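Local structure of 4-aminobutyrate transaminase (Acinetobacter baumannii, 6WOP) at residues V88-R93 against A106-T111; N216-E221 against N256-K261; E32-W37 against A401-Q406. The protein probably transfers the amino group of 4-aminobutyrate to 2-oxoglutarate, with pyridoxal 5'-phosphate as its cofactor. All coordinates share one frame; numbering follows the deposited sequence.

Interaction 1: residues V88-R93 against A106-T111; sequences VALAER and AAFFTT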
ATOM      1  N   VAL A  88      27.942  22.130  -9.996  1.00 15.06           N
ATOM      2  CA  VAL A  88      27.280  22.805 -11.100  1.00 16.46           C
ATOM      3  C   VAL A  88      27.968  22.428 -12.383  1.00 15.85           C
ATOM      4  O   VAL A  88      27.327  22.221 -13.394  1.00 19.48           O
ATOM      5  CB  VAL A  88      27.312  24.334 -10.864  1.00 19.24           C
ATOM      6  CG1 VAL A  88      26.744  25.133 -12.090  1.00 22.63           C
ATOM      7  CG2 VAL A  88      26.557  24.694  -9.525  1.00 17.82           C
ATOM      8  N   ALA A  89      29.317  22.477 -12.380  1.00 18.30           N
ATOM      9  CA  ALA A  89      30.047  22.196 -13.615  1.00 17.96           C
ATOM     10  C   ALA A  89      29.773  20.762 -14.068  1.00 17.18           C
ATOM     11  O   ALA A  89      29.663  20.495 -15.269  1.00 18.74           O
ATOM     12  CB  ALA A  89      31.569  22.440 -13.415  1.00 18.00           C
ATOM     13  N   LEU A  90      29.724  19.804 -13.112  1.00 16.59           N
ATOM     14  CA  LEU A  90      29.431  18.413 -13.486  1.00 17.88           C
ATOM     15  C   LEU A  90      28.034  18.295 -14.092  1.00 18.15           C
ATOM     16  O   LEU A  90      27.847  17.606 -15.092  1.00 16.99           O
ATOM     17  CB  LEU A  90      29.550  17.467 -12.286  1.00 16.66           C
ATOM     18  CG  LEU A  90      29.514  15.955 -12.591  1.00 16.58           C
ATOM     19  CD1 LEU A  90      30.755  15.520 -13.494  1.00 14.11           C
ATOM     20  CD2 LEU A  90      29.462  15.163 -11.255  1.00 16.99           C
ATOM     21  N   ALA A  91      27.048  18.990 -13.518  1.00 18.37           N
ATOM     22  CA  ALA A  91      25.711  18.989 -14.126  1.00 18.71           C
ATOM     23  C   ALA A  91      25.773  19.512 -15.561  1.00 20.47           C
ATOM     24  O   ALA A  91      25.215  18.894 -16.478  1.00 17.51           O
ATOM     25  CB  ALA A  91      24.762  19.830 -13.257  1.00 17.00           C
ATOM     26  N   GLU A  92      26.549  20.603 -15.783  1.00 17.70           N
ATOM     27  CA  GLU A  92      26.650  21.167 -17.133  1.00 20.08           C
ATOM     28  C   GLU A  92      27.239  20.154 -18.101  1.00 18.27           C
ATOM     29  O   GLU A  92      26.776  20.006 -19.244  1.00 19.32           O
ATOM     30  CB  GLU A  92      27.522  22.442 -17.099  1.00 23.68           C
ATOM     31  CG  GLU A  92      26.882  23.601 -16.392  1.00 22.20           C
ATOM     32  CD  GLU A  92      27.849  24.758 -16.161  1.00 23.05           C
ATOM     33  OE1 GLU A  92      29.078  24.514 -16.006  1.00 19.36           O
ATOM     34  OE2 GLU A  92      27.373  25.909 -16.111  1.00 21.76           O
ATOM     35  N   ARG A  93      28.285  19.440 -17.655  1.00 17.22           N
ATOM     36  CA  ARG A  93      28.946  18.479 -18.527  1.00 23.48           C
ATOM     37  C   ARG A  93      28.042  17.285 -18.865  1.00 22.18           C
ATOM     38  O   ARG A  93      28.071  16.772 -19.987  1.00 20.79           O
ATOM     39  CB  ARG A  93      30.246  18.025 -17.848  1.00 20.25           C
ATOM     40  CG  ARG A  93      31.277  19.190 -17.806  1.00 23.25           C
ATOM     41  CD  ARG A  93      32.650  18.658 -17.299  1.00 23.40           C
ATOM     42  NE  ARG A  93      33.429  17.984 -18.338  1.00 23.46           N
ATOM     43  CZ  ARG A  93      34.458  17.171 -18.088  1.00 20.51           C
ATOM     44  NH1 ARG A  93      34.842  16.922 -16.812  1.00 17.44           N
ATOM     45  NH2 ARG A  93      35.141  16.663 -19.096  1.00 20.63           N
ATOM     46  N   ALA A 106      20.318  18.375 -14.398  1.00 15.98           N
ATOM     47  CA  ALA A 106      20.823  17.205 -13.701  1.00 17.04           C
ATOM     48  C   ALA A 106      20.962  17.521 -12.220  1.00 16.71           C
ATOM     49  O   ALA A 106      21.211  18.661 -11.820  1.00 18.62           O
ATOM     50  CB  ALA A 106      22.219  16.743 -14.226  1.00 15.26           C
ATOM     51  N   ALA A 107      20.873  16.488 -11.404  1.00 14.57           N
ATOM     52  CA  ALA A 107      21.182  16.638  -9.993  1.00 13.96           C
ATOM     53  C   ALA A 107      21.914  15.385  -9.568  1.00 14.50           C
ATOM     54  O   ALA A 107      21.731  14.341 -10.186  1.00 15.23           O
ATOM     55  CB  ALA A 107      19.898  16.716  -9.145  1.00 17.88           C
ATOM     56  N   PHE A 108      22.686  15.474  -8.489  1.00 14.08           N
ATOM     57  CA  PHE A 108      23.526  14.345  -8.049  1.00 13.29           C
ATOM     58  C   PHE A 108      23.078  13.891  -6.679  1.00 16.15           C
ATOM     59  O   PHE A 108      22.716  14.720  -5.830  1.00 16.49           O
ATOM     60  CB  PHE A 108      25.033  14.767  -8.029  1.00 13.57           C
ATOM     61  CG  PHE A 108      25.483  15.159  -9.391  1.00 16.38           C
ATOM     62  CD1 PHE A 108      25.559  14.196 -10.364  1.00 15.02           C
ATOM     63  CD2 PHE A 108      25.628  16.493  -9.751  1.00 18.54           C
ATOM     64  CE1 PHE A 108      25.838  14.523 -11.674  1.00 17.52           C
ATOM     65  CE2 PHE A 108      25.926  16.826 -11.069  1.00 17.82           C
ATOM     66  CZ  PHE A 108      26.042  15.853 -12.016  1.00 16.34           C
ATOM     67  N   PHE A 109      23.062  12.567  -6.499  1.00 15.03           N
ATOM     68  CA  PHE A 109      22.789  11.974  -5.194  1.00 14.59           C
ATOM     69  C   PHE A 109      23.984  11.112  -4.831  1.00 13.92           C
ATOM     70  O   PHE A 109      25.113  11.439  -5.259  1.00 16.96           O
ATOM     71  CB  PHE A 109      21.466  11.199  -5.292  1.00 13.35           C
ATOM     72  CG  PHE A 109      20.388  12.076  -5.798  1.00 14.46           C
ATOM     73  CD1 PHE A 109      19.803  13.019  -4.936  1.00 20.77           C
ATOM     74  CD2 PHE A 109      19.999  12.039  -7.117  1.00 16.86           C
ATOM     75  CE1 PHE A 109      18.813  13.884  -5.393  1.00 22.32           C
ATOM     76  CE2 PHE A 109      19.010  12.934  -7.579  1.00 18.93           C
ATOM     77  CZ  PHE A 109      18.463  13.852  -6.708  1.00 17.76           C
ATOM     78  N   THR A 110      23.770  10.051  -4.049  1.00 13.11           N
ATOM     79  CA  THR A 110      24.912   9.226  -3.641  1.00 15.60           C
ATOM     80  C   THR A 110      24.887   7.828  -4.228  1.00 16.74           C
ATOM     81  O   THR A 110      25.918   7.369  -4.738  1.00 15.24           O
ATOM     82  CB  THR A 110      25.011   9.144  -2.125  1.00 19.56           C
ATOM     83  OG1 THR A 110      24.949  10.477  -1.579  1.00 21.20           O
ATOM     84  CG2 THR A 110      26.382   8.518  -1.695  1.00 14.21           C
ATOM     85  N   THR A 111      23.761   7.112  -4.140  1.00 14.49           N
ATOM     86  CA  THR A 111      23.746   5.718  -4.579  1.00 14.66           C
ATOM     87  C   THR A 111      22.955   5.508  -5.870  1.00 14.75           C
ATOM     88  O   THR A 111      22.104   6.322  -6.264  1.00 15.79           O
ATOM     89  CB  THR A 111      23.138   4.826  -3.485  1.00 16.76           C
ATOM     90  OG1 THR A 111      21.771   5.223  -3.330  1.00 14.68           O
ATOM     91  CG2 THR A 111      23.884   4.976  -2.117  1.00 15.07           C
TER
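The backbone N of Phe108, whose ring packs on Leu90 and Ala91, is hydrogen-bonded to the hydroxyl of Tyr87, and the Tyr87 ring also meets the Phe108 ring edge-to-face. The setting is the large domain of a fold-type I pyridoxal-phosphate enzyme: helix 85-97 lies against strand 104-109, the outermost strand of the central seven-stranded sheet within this chain. Their short segments approach to 7.9 Å between axes and run at 123°, so the helix passes slantwise over the strand. Ala106 and Phe108 point toward it, while Ala107 between them turns to the other side of the sheet.

The Phe108 ring fits against the helix in two ways. Over one face comes Leu90, whose CD2 makes a CH-pi contact 3.8 Å from the ring centroid and only 19° off the normal; its CG is also close, 3.5 Å from Phe108 CZ. Leu90 can lay its branch there because CG is swung away from its own backbone N (chi1 -169°) and out over the ring. At the rim, Ala91 N lies in the ring plane, 3.5 Å from Phe108 CE2, and the Ala91 methyl closes up the same corner. Leu90 is thus shared: beyond the ring it also packs on Ala309 and His310 of helix 303-318. Past the strand, Thr111 N-caps helix 112-127, a region that in relatives commonly helps hold the cofactor phosphate.

Where helix and strand come nearest, two alanines keep the bulk down, with CA atoms of Ala91 and Ala106 5.2 Å apart and CB atoms of the same two residues 4.1 Å apart. Ala106 O, 4.0 Å from Ala91 CB, is buried here without a hydrogen-bonding partner in the model.

Interaction 2: residues N216-E221 against N256-K261; sequences NVVPAE and NHYETK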
ATOM      1  N   ASN A 216      20.889  -8.379 -21.132  1.00 20.46           N
ATOM      2  CA  ASN A 216      19.908  -8.421 -22.196  1.00 20.91           C
ATOM      3  C   ASN A 216      19.810  -7.044 -22.844  1.00 20.22           C
ATOM      4  O   ASN A 216      19.365  -6.089 -22.179  1.00 21.58           O
ATOM      5  CB  ASN A 216      18.556  -8.806 -21.567  1.00 21.59           C
ATOM      6  CG  ASN A 216      18.677 -10.128 -20.805  1.00 26.67           C
ATOM      7  OD1 ASN A 216      19.277 -11.073 -21.326  1.00 25.83           O
ATOM      8  ND2 ASN A 216      18.192 -10.176 -19.571  1.00 24.33           N
ATOM      9  N   VAL A 217      20.099  -6.970 -24.153  1.00 23.14           N
ATOM     10  CA  VAL A 217      20.148  -5.686 -24.869  1.00 21.24           C
ATOM     11  C   VAL A 217      18.762  -5.411 -25.444  1.00 21.98           C
ATOM     12  O   VAL A 217      18.200  -6.267 -26.122  1.00 22.20           O
ATOM     13  CB  VAL A 217      21.219  -5.704 -25.982  1.00 24.58           C
ATOM     14  CG1 VAL A 217      21.148  -4.441 -26.768  1.00 25.64           C
ATOM     15  CG2 VAL A 217      22.589  -5.834 -25.358  1.00 22.68           C
ATOM     16  N   VAL A 218      18.211  -4.233 -25.157  1.00 22.31           N
ATOM     17  CA  VAL A 218      16.821  -3.941 -25.586  1.00 23.07           C
ATOM     18  C   VAL A 218      16.790  -3.777 -27.099  1.00 24.31           C
ATOM     19  O   VAL A 218      17.651  -3.090 -27.659  1.00 22.66           O
ATOM     20  CB  VAL A 218      16.271  -2.690 -24.879  1.00 24.15           C
ATOM     21  CG1 VAL A 218      16.913  -1.375 -25.346  1.00 21.24           C
ATOM     22  CG2 VAL A 218      14.741  -2.599 -25.089  1.00 25.50           C
ATOM     23  N   PRO A 219      15.858  -4.408 -27.808  1.00 24.24           N
ATOM     24  CA  PRO A 219      15.746  -4.127 -29.240  1.00 27.69           C
ATOM     25  C   PRO A 219      15.273  -2.700 -29.483  1.00 27.08           C
ATOM     26  O   PRO A 219      14.418  -2.190 -28.753  1.00 23.49           O
ATOM     27  CB  PRO A 219      14.714  -5.158 -29.730  1.00 27.86           C
ATOM     28  CG  PRO A 219      14.771  -6.279 -28.731  1.00 25.90           C
ATOM     29  CD  PRO A 219      15.068  -5.589 -27.388  1.00 23.13           C
ATOM     30  N   ALA A 220      15.840  -2.055 -30.525  1.00 26.97           N
ATOM     31  CA  ALA A 220      15.394  -0.706 -30.900  1.00 27.99           C
ATOM     32  C   ALA A 220      13.872  -0.646 -31.104  1.00 27.66           C
ATOM     33  O   ALA A 220      13.225   0.335 -30.722  1.00 27.65           O
ATOM     34  CB  ALA A 220      16.088  -0.220 -32.189  1.00 27.65           C
ATOM     35  N   GLU A 221      13.292  -1.664 -31.739  1.00 24.60           N
ATOM     36  CA  GLU A 221      11.851  -1.632 -32.003  1.00 29.35           C
ATOM     37  C   GLU A 221      11.067  -1.585 -30.697  1.00 28.32           C
ATOM     38  O   GLU A 221       9.992  -0.958 -30.610  1.00 26.53           O
ATOM     39  CB  GLU A 221      11.434  -2.857 -32.834  1.00 32.95           C
ATOM     40  CG  GLU A 221       9.916  -2.958 -33.099  1.00 34.32           C
ATOM     41  CD  GLU A 221       9.486  -4.383 -33.466  1.00 40.41           C
ATOM     42  OE1 GLU A 221      10.361  -5.272 -33.646  1.00 42.91           O
ATOM     43  OE2 GLU A 221       8.273  -4.618 -33.567  1.00 41.72           O
ATOM     44  N   ASN A 256      22.579   6.105 -26.194  1.00 20.41           N
ATOM     45  CA  ASN A 256      23.131   6.756 -27.385  1.00 20.29           C
ATOM     46  C   ASN A 256      23.098   5.881 -28.610  1.00 22.94           C
ATOM     47  O   ASN A 256      23.286   6.400 -29.711  1.00 24.49           O
ATOM     48  CB  ASN A 256      24.581   7.196 -27.175  1.00 21.53           C
ATOM     49  CG  ASN A 256      24.672   8.457 -26.331  1.00 25.71           C
ATOM     50  OD1 ASN A 256      25.426   8.534 -25.360  1.00 26.15           O
ATOM     51  ND2 ASN A 256      23.971   9.498 -26.773  1.00 25.58           N
ATOM     52  N   HIS A 257      22.898   4.580 -28.455  1.00 24.09           N
ATOM     53  CA  HIS A 257      22.757   3.700 -29.619  1.00 27.06           C
ATOM     54  C   HIS A 257      21.380   3.773 -30.264  1.00 29.03           C
ATOM     55  O   HIS A 257      21.166   3.106 -31.283  1.00 30.00           O
ATOM     56  CB  HIS A 257      23.008   2.244 -29.234  1.00 25.01           C
ATOM     57  CG  HIS A 257      24.378   1.992 -28.652  1.00 25.97           C
ATOM     58  ND1 HIS A 257      25.417   1.453 -29.389  1.00 28.53           N
ATOM     59  CD2 HIS A 257      24.853   2.175 -27.397  1.00 25.76           C
ATOM     60  CE1 HIS A 257      26.489   1.345 -28.609  1.00 26.82           C
ATOM     61  NE2 HIS A 257      26.159   1.747 -27.384  1.00 24.84           N
ATOM     62  N   TYR A 258      20.446   4.534 -29.697  1.00 26.87           N
ATOM     63  CA  TYR A 258      19.048   4.462 -30.097  1.00 28.17           C
ATOM     64  C   TYR A 258      18.550   5.837 -30.508  1.00 29.12           C
ATOM     65  O   TYR A 258      19.006   6.859 -29.989  1.00 25.70           O
ATOM     66  CB  TYR A 258      18.194   3.900 -28.959  1.00 21.53           C
ATOM     67  CG  TYR A 258      18.611   2.492 -28.547  1.00 21.40           C
ATOM     68  CD1 TYR A 258      18.037   1.344 -29.157  1.00 22.47           C
ATOM     69  CD2 TYR A 258      19.536   2.291 -27.556  1.00 24.30           C
ATOM     70  CE1 TYR A 258      18.423   0.075 -28.769  1.00 25.72           C
ATOM     71  CE2 TYR A 258      19.902   1.032 -27.165  1.00 25.14           C
ATOM     72  CZ  TYR A 258      19.382  -0.063 -27.786  1.00 26.18           C
ATOM     73  OH  TYR A 258      19.780  -1.306 -27.412  1.00 25.81           O
ATOM     74  N   GLU A 259      17.614   5.831 -31.459  1.00 25.92           N
ATOM     75  CA  GLU A 259      16.903   7.030 -31.897  1.00 27.92           C
ATOM     76  C   GLU A 259      15.967   7.520 -30.805  1.00 25.16           C
ATOM     77  O   GLU A 259      15.748   8.729 -30.649  1.00 26.34           O
ATOM     78  CB  GLU A 259      16.079   6.718 -33.157  1.00 33.29           C
ATOM     79  CG  GLU A 259      16.888   6.679 -34.435  1.00 43.08           C
ATOM     80  CD  GLU A 259      15.960   6.752 -35.649  1.00 51.05           C
ATOM     81  OE1 GLU A 259      14.733   7.014 -35.478  1.00 54.79           O
ATOM     82  OE2 GLU A 259      16.486   6.553 -36.775  1.00 55.58           O
ATOM     83  N   THR A 260      15.316   6.573 -30.150  1.00 24.35           N
ATOM     84  CA  THR A 260      14.356   6.911 -29.118  1.00 23.64           C
ATOM     85  C   THR A 260      15.064   7.568 -27.953  1.00 23.35           C
ATOM     86  O   THR A 260      16.107   7.077 -27.496  1.00 21.84           O
ATOM     87  CB  THR A 260      13.650   5.633 -28.629  1.00 28.28           C
ATOM     88  OG1 THR A 260      13.052   4.937 -29.744  1.00 31.34           O
ATOM     89  CG2 THR A 260      12.614   5.955 -27.530  1.00 28.58           C
ATOM     90  N   LYS A 261      14.456   8.625 -27.406  1.00 21.75           N
ATOM     91  CA  LYS A 261      14.994   9.288 -26.229  1.00 26.94           C
ATOM     92  C   LYS A 261      14.102   9.098 -25.001  1.00 26.67           C
ATOM     93  O   LYS A 261      12.871   9.206 -25.071  1.00 29.14           O
ATOM     94  CB  LYS A 261      15.153  10.777 -26.487  1.00 32.11           C
ATOM     95  CG  LYS A 261      16.315  11.122 -27.415  1.00 33.76           C
ATOM     96  CD  LYS A 261      16.443  12.629 -27.495  1.00 40.13           C
ATOM     97  CE  LYS A 261      16.864  13.049 -28.887  1.00 47.49           C
ATOM     98  NZ  LYS A 261      17.908  12.123 -29.359  1.00 48.81           N
TER
HETATM   99  O   HOH W   1      14.905   3.052 -30.718  1.00 23.75           O
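Ala220, in the first turn of helix 220-233, and Tyr258, in an irregular loop, bring their CA atoms to 6.4 Å, the nearest backbone approach here. Tyr258 lays its ring against the chain leading into that helix and donates its hydroxyl to a backbone carbonyl: OH to Val218 O is 2.8 Å. The donor sits in the carbonyl plane at a C=O...O angle of 148°, so the tyrosine is fixed at its far end. Val218 turns CG1 into the slot between its own N and carbonyl carbon (chi1 71°), which sets that methyl 3.7 Å from Tyr258 CZ, while Val217 CG1 comes up beside the hydroxyl. Lower on the ring, Ala220 CB lies in plane at the edge, 3.9 Å from Tyr258 CD1. A water adds a second link, donating to Ala220 O at 3.2 Å and bonding to Thr260 OG1 at 2.8 Å. Leu223, one turn further on, packs on both Val218 and Tyr258. Pro219 occupies the N-cap, and the helix it starts is the connection between parallel strands 201-206 and 236-240, a beta-alpha-beta crossover of the large domain.

Interaction 3: residues E32-W37 against A401-Q406; sequences ENATIW and AEQFRQ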
ATOM      1  N   GLU A  32      44.925  -1.894  -8.805  1.00 17.56           N
ATOM      2  CA  GLU A  32      45.369  -0.825  -9.701  1.00 15.34           C
ATOM      3  C   GLU A  32      45.029  -1.233 -11.124  1.00 18.71           C
ATOM      4  O   GLU A  32      45.511  -2.278 -11.619  1.00 19.02           O
ATOM      5  CB  GLU A  32      46.887  -0.497  -9.553  1.00 17.32           C
ATOM      6  CG  GLU A  32      47.226   0.934 -10.154  1.00 17.75           C
ATOM      7  CD  GLU A  32      48.602   1.473  -9.732  1.00 27.58           C
ATOM      8  OE1 GLU A  32      49.101   1.058  -8.695  1.00 29.50           O
ATOM      9  OE2 GLU A  32      49.173   2.292 -10.466  1.00 32.90           O
ATOM     10  N   ASN A  33      44.289  -0.343 -11.800  1.00 16.82           N
ATOM     11  CA  ASN A  33      43.784  -0.519 -13.164  1.00 18.46           C
ATOM     12  C   ASN A  33      42.939  -1.795 -13.154  1.00 17.93           C
ATOM     13  O   ASN A  33      41.849  -1.785 -12.556  1.00 17.72           O
ATOM     14  CB  ASN A  33      44.909  -0.509 -14.243  1.00 14.32           C
ATOM     15  CG  ASN A  33      44.336  -0.501 -15.726  1.00 19.25           C
ATOM     16  OD1 ASN A  33      43.106  -0.481 -15.948  1.00 19.83           O
ATOM     17  ND2 ASN A  33      45.206  -0.508 -16.690  1.00 22.05           N
ATOM     18  N   ALA A  34      43.423  -2.901 -13.734  1.00 18.21           N
ATOM     19  CA  ALA A  34      42.652  -4.149 -13.733  1.00 19.58           C
ATOM     20  C   ALA A  34      43.374  -5.263 -12.960  1.00 18.73           C
ATOM     21  O   ALA A  34      43.146  -6.453 -13.223  1.00 18.72           O
ATOM     22  CB  ALA A  34      42.365  -4.602 -15.181  1.00 17.70           C
ATOM     23  N   THR A  35      44.285  -4.904 -12.056  1.00 19.25           N
ATOM     24  CA  THR A  35      45.011  -5.852 -11.209  1.00 17.68           C
ATOM     25  C   THR A  35      44.586  -5.676  -9.752  1.00 19.99           C
ATOM     26  O   THR A  35      44.567  -4.541  -9.251  1.00 20.79           O
ATOM     27  CB  THR A  35      46.510  -5.588 -11.330  1.00 18.34           C
ATOM     28  OG1 THR A  35      46.814  -5.515 -12.746  1.00 21.65           O
ATOM     29  CG2 THR A  35      47.341  -6.753 -10.711  1.00 19.82           C
ATOM     30  N   ILE A  36      44.279  -6.781  -9.067  1.00 19.73           N
ATOM     31  CA  ILE A  36      43.928  -6.763  -7.640  1.00 17.81           C
ATOM     32  C   ILE A  36      44.850  -7.729  -6.932  1.00 19.71           C
ATOM     33  O   ILE A  36      45.129  -8.814  -7.463  1.00 21.73           O
ATOM     34  CB  ILE A  36      42.456  -7.209  -7.403  1.00 19.06           C
ATOM     35  CG1 ILE A  36      41.476  -6.343  -8.200  1.00 18.50           C
ATOM     36  CG2 ILE A  36      42.125  -7.185  -5.847  1.00 21.30           C
ATOM     37  CD1 ILE A  36      40.097  -7.085  -8.347  1.00 21.38           C
ATOM     38  N   TRP A  37      45.337  -7.347  -5.746  1.00 19.52           N
ATOM     39  CA  TRP A  37      46.247  -8.205  -4.976  1.00 24.05           C
ATOM     40  C   TRP A  37      45.587  -8.569  -3.663  1.00 25.79           C
ATOM     41  O   TRP A  37      44.930  -7.721  -3.047  1.00 25.38           O
ATOM     42  CB  TRP A  37      47.576  -7.512  -4.643  1.00 23.32           C
ATOM     43  CG  TRP A  37      48.510  -7.316  -5.797  1.00 27.17           C
ATOM     44  CD1 TRP A  37      49.523  -8.145  -6.194  1.00 29.98           C
ATOM     45  CD2 TRP A  37      48.526  -6.200  -6.689  1.00 25.63           C
ATOM     46  NE1 TRP A  37      50.146  -7.631  -7.300  1.00 31.00           N
ATOM     47  CE2 TRP A  37      49.586  -6.414  -7.603  1.00 29.24           C
ATOM     48  CE3 TRP A  37      47.762  -5.025  -6.791  1.00 24.00           C
ATOM     49  CZ2 TRP A  37      49.891  -5.501  -8.630  1.00 28.80           C
ATOM     50  CZ3 TRP A  37      48.075  -4.080  -7.806  1.00 22.04           C
ATOM     51  CH2 TRP A  37      49.142  -4.333  -8.704  1.00 25.86           C
ATOM     52  N   ALA A 401      45.980  -4.402 -23.070  1.00 25.32           N
ATOM     53  CA  ALA A 401      45.530  -5.414 -24.039  1.00 24.49           C
ATOM     54  C   ALA A 401      46.172  -6.776 -23.740  1.00 26.13           C
ATOM     55  O   ALA A 401      45.529  -7.826 -23.874  1.00 26.49           O
ATOM     56  CB  ALA A 401      45.858  -4.926 -25.455  1.00 27.60           C
ATOM     57  N   GLU A 402      47.439  -6.773 -23.290  1.00 25.63           N
ATOM     58  CA  GLU A 402      48.137  -8.035 -23.028  1.00 26.82           C
ATOM     59  C   GLU A 402      47.611  -8.745 -21.787  1.00 25.87           C
ATOM     60  O   GLU A 402      47.592  -9.975 -21.740  1.00 27.70           O
ATOM     61  CB  GLU A 402      49.651  -7.787 -22.901  1.00 34.49           C
ATOM     62  CG  GLU A 402      50.083  -7.011 -21.665  1.00 33.01           C
ATOM     63  CD  GLU A 402      50.082  -5.462 -21.844  1.00 32.67           C
ATOM     64  OE1 GLU A 402      49.519  -4.916 -22.839  1.00 27.85           O
ATOM     65  OE2 GLU A 402      50.687  -4.798 -20.971  1.00 30.04           O
ATOM     66  N   GLN A 403      47.141  -8.001 -20.792  1.00 24.24           N
ATOM     67  CA  GLN A 403      46.539  -8.594 -19.609  1.00 23.40           C
ATOM     68  C   GLN A 403      45.109  -9.075 -19.893  1.00 25.72           C
ATOM     69  O   GLN A 403      44.694 -10.141 -19.418  1.00 26.91           O
ATOM     70  CB  GLN A 403      46.534  -7.576 -18.478  1.00 23.36           C
ATOM     71  CG  GLN A 403      46.107  -8.167 -17.151  1.00 27.42           C
ATOM     72  CD  GLN A 403      46.042  -7.134 -16.016  1.00 24.32           C
ATOM     73  OE1 GLN A 403      45.555  -6.026 -16.187  1.00 21.76           O
ATOM     74  NE2 GLN A 403      46.478  -7.539 -14.855  1.00 23.10           N
ATOM     75  N   PHE A 404      44.371  -8.334 -20.715  1.00 24.10           N
ATOM     76  CA  PHE A 404      43.072  -8.801 -21.186  1.00 25.09           C
ATOM     77  C   PHE A 404      43.206 -10.138 -21.924  1.00 30.20           C
ATOM     78  O   PHE A 404      42.428 -11.080 -21.692  1.00 31.41           O
ATOM     79  CB  PHE A 404      42.478  -7.723 -22.099  1.00 22.18           C
ATOM     80  CG  PHE A 404      41.070  -8.033 -22.665  1.00 22.49           C
ATOM     81  CD1 PHE A 404      39.933  -7.981 -21.846  1.00 22.79           C
ATOM     82  CD2 PHE A 404      40.903  -8.199 -24.044  1.00 24.13           C
ATOM     83  CE1 PHE A 404      38.679  -8.153 -22.369  1.00 24.41           C
ATOM     84  CE2 PHE A 404      39.627  -8.378 -24.571  1.00 25.93           C
ATOM     85  CZ  PHE A 404      38.538  -8.349 -23.733  1.00 25.30           C
ATOM     86  N   ARG A 405      44.229 -10.242 -22.768  1.00 27.77           N
ATOM     87  CA  ARG A 405      44.463 -11.464 -23.533  1.00 29.80           C
ATOM     88  C   ARG A 405      44.727 -12.633 -22.590  1.00 27.83           C
ATOM     89  O   ARG A 405      44.230 -13.738 -22.807  1.00 31.21           O
ATOM     90  CB  ARG A 405      45.643 -11.281 -24.491  1.00 41.71           C
ATOM     91  CG  ARG A 405      45.574 -10.011 -25.323  1.00 50.33           C
ATOM     92  CD  ARG A 405      45.457 -10.328 -26.806  1.00 55.24           C
ATOM     93  NE  ARG A 405      45.165  -9.137 -27.597  1.00 56.66           N
ATOM     94  CZ  ARG A 405      46.075  -8.238 -27.958  1.00 56.56           C
ATOM     95  NH1 ARG A 405      47.342  -8.392 -27.598  1.00 57.90           N
ATOM     96  NH2 ARG A 405      45.719  -7.184 -28.680  1.00 54.69           N
ATOM     97  N   GLN A 406      45.510 -12.386 -21.545  1.00 27.53           N
ATOM     98  CA  GLN A 406      45.795 -13.418 -20.543  1.00 28.54           C
ATOM     99  C   GLN A 406      44.527 -13.876 -19.849  1.00 26.96           C
ATOM    100  O   GLN A 406      44.364 -15.067 -19.532  1.00 27.88           O
ATOM    101  CB  GLN A 406      46.747 -12.871 -19.492  1.00 32.90           C
ATOM    102  CG  GLN A 406      47.325 -13.892 -18.529  1.00 38.69           C
ATOM    103  CD  GLN A 406      48.315 -13.232 -17.618  1.00 43.06           C
ATOM    104  OE1 GLN A 406      48.699 -12.094 -17.870  1.00 41.36           O
ATOM    105  NE2 GLN A 406      48.681 -13.895 -16.520  1.00 45.03           N
TER
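A two-residue beta hairpin, joining strands 28-32 and 35-38 through a type II' turn, meets the start of the C-terminal helix 401-416 here. One long side chain reaches over from the helix. Gln403 runs fully extended, its CG anti to the backbone N (chi1 -172°), and delivers its amide to the end of the turn. There NE2 donates to Thr35 OG1 at 2.9 Å; the bond is fairly straight, 162° at the hydrogen, and the hydroxyl lies just 10° out of the amide plane. This bond favours the rotation of the amide seen here, with Gln403 OE1 against a methyl, 3.6 Å from Ala34 CB, which points toward the helix. The turn itself is closed by a reciprocal pair of backbone bonds, Glu32 N to Thr35 O at 2.7 Å and Thr35 N to Glu32 O at 2.9 Å. Thr35's other branch, CG2, lies 3.5 Å above the plane of the Trp37 ring, toward its rim. Asn33, at the turn, adds a bond to Thr398 just ahead of the helix. Strand 43-46, which pairs with 35-38, contributes Ile45 to the packing on Gln403. Phe404 packs on Leu328 and Leu332, so helix 401-416 touches both the sheet, through Ile45, and helix 321-342.

How the interactions relate
Along the chain interaction 3 opens first and closes last, with interactions 1 and 2 following one another between its two segments. Its hairpin forms the outer end of a second seven-stranded sheet within this chain, and helix 401-416 packs against it. Interactions 1 and 2 both lie in the large domain: 88-93 with 106-111 includes strand 104-109, outermost of its sheet within this chain, whereas 216-221 with 256-261 joins connections between its strands. Their centres lie 24 Å apart, each 31 Å from that of interaction 3. Interaction 3 thus brings parts near the two chain ends together, and interaction 1 alone also reaches the second subunit.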